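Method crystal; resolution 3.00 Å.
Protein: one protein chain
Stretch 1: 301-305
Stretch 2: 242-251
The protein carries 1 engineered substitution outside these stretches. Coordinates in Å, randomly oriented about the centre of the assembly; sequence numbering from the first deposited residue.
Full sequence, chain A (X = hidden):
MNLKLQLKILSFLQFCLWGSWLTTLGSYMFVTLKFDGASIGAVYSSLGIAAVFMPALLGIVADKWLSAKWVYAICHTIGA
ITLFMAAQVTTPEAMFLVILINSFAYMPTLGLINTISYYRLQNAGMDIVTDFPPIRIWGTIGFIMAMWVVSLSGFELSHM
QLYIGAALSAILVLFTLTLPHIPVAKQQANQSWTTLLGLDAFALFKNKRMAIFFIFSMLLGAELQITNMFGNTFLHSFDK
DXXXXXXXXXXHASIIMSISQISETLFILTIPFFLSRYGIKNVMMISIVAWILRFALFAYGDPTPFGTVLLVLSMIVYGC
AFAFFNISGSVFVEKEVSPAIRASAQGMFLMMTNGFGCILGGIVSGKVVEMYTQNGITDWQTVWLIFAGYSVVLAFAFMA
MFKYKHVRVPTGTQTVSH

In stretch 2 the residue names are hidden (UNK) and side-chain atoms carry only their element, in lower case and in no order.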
# COMPACT_ATOMS: atom_id res chain seq x y z
N GLY A 301 19.79 6.93 10.43
CA GLY A 301 18.79 7.74 11.13
C GLY A 301 18.92 7.64 12.64
O GLY A 301 19.19 6.53 13.13
N ASP A 302 18.72 8.75 13.35
CA ASP A 302 18.86 8.78 14.83
C ASP A 302 17.86 9.76 15.43
O ASP A 302 17.51 10.74 14.74
CB ASP A 302 20.24 9.29 15.22
CG ASP A 302 21.13 8.22 15.84
OD1 ASP A 302 20.62 7.12 16.10
OD2 ASP A 302 22.32 8.51 16.04
N PRO A 303 17.35 9.53 16.66
CA PRO A 303 16.47 10.49 17.34
C PRO A 303 17.27 11.76 17.65
O PRO A 303 16.70 12.71 18.14
CB PRO A 303 16.06 9.76 18.62
CG PRO A 303 16.25 8.31 18.28
CD PRO A 303 17.50 8.29 17.42
N THR A 304 18.58 11.72 17.39
CA THR A 304 19.46 12.87 17.57
C THR A 304 19.08 13.97 16.58
O THR A 304 18.34 13.73 15.62
CB THR A 304 20.92 12.44 17.37
OG1 THR A 304 21.09 11.88 16.05
CG2 THR A 304 21.31 11.42 18.42
N PRO A 305 19.56 15.20 16.78
CA PRO A 305 19.34 16.25 15.77
C PRO A 305 19.75 15.84 14.35
O PRO A 305 18.89 15.78 13.47
CB PRO A 305 20.17 17.42 16.30
CG PRO A 305 20.12 17.23 17.79
CD PRO A 305 20.19 15.74 18.00
N UNK A 242 17.78 5.10 27.18
CA UNK A 242 17.05 6.09 27.98
C UNK A 242 17.08 7.47 27.37
O UNK A 242 16.14 8.26 27.59
c UNK A 242 18.40 4.69 29.37
c UNK A 242 17.78 6.05 29.33
c UNK A 242 18.87 4.48 27.96
N UNK A 243 18.12 7.79 26.59
CA UNK A 243 18.26 9.13 26.03
C UNK A 243 17.16 9.41 25.00
O UNK A 243 16.57 10.51 24.99
c UNK A 243 19.65 9.30 25.42
s UNK A 243 21.32 11.38 24.39
c UNK A 243 21.22 12.10 22.75
c UNK A 243 19.75 10.47 24.43
N UNK A 244 16.86 8.45 24.14
CA UNK A 244 15.83 8.64 23.14
C UNK A 244 14.44 8.26 23.64
O UNK A 244 13.45 8.49 22.94
c UNK A 244 16.18 7.85 21.87
c UNK A 244 17.59 8.06 21.37
c UNK A 244 18.14 9.34 21.29
c UNK A 244 20.19 8.43 20.44
c UNK A 244 18.36 6.99 20.95
c UNK A 244 19.44 9.52 20.83
c UNK A 244 19.65 7.17 20.51
N UNK A 245 14.33 7.68 24.84
CA UNK A 245 13.08 7.05 25.26
C UNK A 245 11.88 7.98 25.08
O UNK A 245 10.84 7.57 24.57
c UNK A 245 13.18 6.59 26.71
N UNK A 246 12.02 9.25 25.50
CA UNK A 246 10.92 10.21 25.49
C UNK A 246 10.90 11.07 24.24
O UNK A 246 10.05 11.95 24.13
o UNK A 246 12.07 12.02 26.68
c UNK A 246 10.97 11.11 26.72
N UNK A 247 11.84 10.85 23.32
CA UNK A 247 11.89 11.62 22.08
C UNK A 247 10.57 11.52 21.34
O UNK A 247 9.98 10.44 21.23
o UNK A 247 13.39 12.10 20.23
c UNK A 247 13.01 11.13 21.19
N UNK A 248 10.11 12.65 20.80
CA UNK A 248 8.83 12.68 20.12
C UNK A 248 8.78 11.66 18.99
O UNK A 248 7.78 10.95 18.83
c UNK A 248 5.68 15.05 17.29
c UNK A 248 4.81 13.73 19.08
c UNK A 248 7.17 14.23 18.99
c UNK A 248 8.55 14.08 19.57
c UNK A 248 4.62 14.44 17.92
c UNK A 248 6.95 14.94 17.82
c UNK A 248 6.09 13.61 19.60
N UNK A 249 9.85 11.56 18.21
CA UNK A 249 9.84 10.64 17.07
C UNK A 249 9.91 9.20 17.56
O UNK A 249 9.46 8.27 16.88
c UNK A 249 13.43 11.13 15.81
c UNK A 249 10.96 11.00 16.09
c UNK A 249 12.32 10.50 16.57
c UNK A 249 11.03 12.51 15.88
N UNK A 250 10.48 8.99 18.76
CA UNK A 250 10.39 7.68 19.41
C UNK A 250 8.98 7.44 19.91
O UNK A 250 8.39 6.38 19.69
c UNK A 250 11.40 7.58 20.55
c UNK A 250 12.69 7.06 20.05
c UNK A 250 10.89 6.64 21.59
N UNK A 251 8.43 8.44 20.61
CA UNK A 251 7.11 8.27 21.21
C UNK A 251 6.04 8.11 20.13
O UNK A 251 5.19 7.22 20.23
o UNK A 251 6.66 7.23 24.02
c UNK A 251 6.80 9.46 22.14
c UNK A 251 6.91 8.36 24.47
n UNK A 251 6.69 8.69 25.76
c UNK A 251 7.45 9.46 23.56

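Position 242 has three side-chain carbons that close a ring onto the backbone N and lie beyond reach of stretch 1, which makes it proline, P242. Its ring restricts phi to near -65°, which fits the helical phi/psi here, and its O accepts a weak hydrogen bond from the N of position 245.

Position 243 carries two carbons, a sulfur and a last carbon in an unbranched chain, and that last carbon comes 4.4 Å from T304 CG2: methionine, M243. Its CA-to-CB bond points sideways, yet the long chain brings CE to a loose apolar touch at the margin.

At position 244 one carbon leads to a ring of six carbons with no oxygen on it. P303 CG lies over one face of the ring, 3.7 Å from its centroid and 25° off the normal, and T304 CG2 approaches obliquely. This is phenylalanine, F244. The first contact is a CH-pi contact, with P303 CG and F244 CG 3.4 Å apart; T304 CG2 is 3.6 Å from F244 CE1. A flat aromatic face suits a proline ring, whose slightly polarised CH groups can rest against the pi cloud.

Position 245 has a single carbon, out of reach of stretch 1, and is alanine, A245, whose small side chain fits its helical phi/psi. Position 246, with one carbon and one oxygen, also out of reach, is serine, S246, a small polar residue on the surface within the type I turn from F244 to position 247.

Position 247 again shows one carbon and one oxygen, the oxygen 3.9 Å from P303 CB, hence serine, S247. Its N closes the turn by a hydrogen bond to F244 O at 2.9 Å. OG makes no hydrogen bond to stretch 1. The residue holds the N-cap position, but its side chain makes no capping bond.

Position 248 has one carbon and a six-carbon ring, on the surface and out of reach of stretch 1: phenylalanine, F248, a large apolar side chain on which stretch 1 sets no demand.

Position 249 has four carbons, forked at the first; its longer, two-carbon arm ends 3.5 Å from P303 CA and 4.1 Å from P303 CB. It is isoleucine, I249, whose longer arm lets CD1 reach the proline.

Position 250 has one carbon bearing two others, one of them 4.2 Å from P303 CG: valine, V250, compact and buried, with CG2 making the approach.

Position 251 has three carbons, the third bearing an oxygen and a nitrogen, and misses stretch 1: glutamine, Q251, a polar side chain accommodated on the surface. Its N hydrogen-bonds to S247 O at 2.6 Å in the helix.

The contact works by packing, since no hydrogen bond crosses it. P303 is its centre, meeting F244, S247, I249 and V250, while T304 extends the contact along the F244 ring.

Stretch 2, residues 242-251: PMFASSFIVQ
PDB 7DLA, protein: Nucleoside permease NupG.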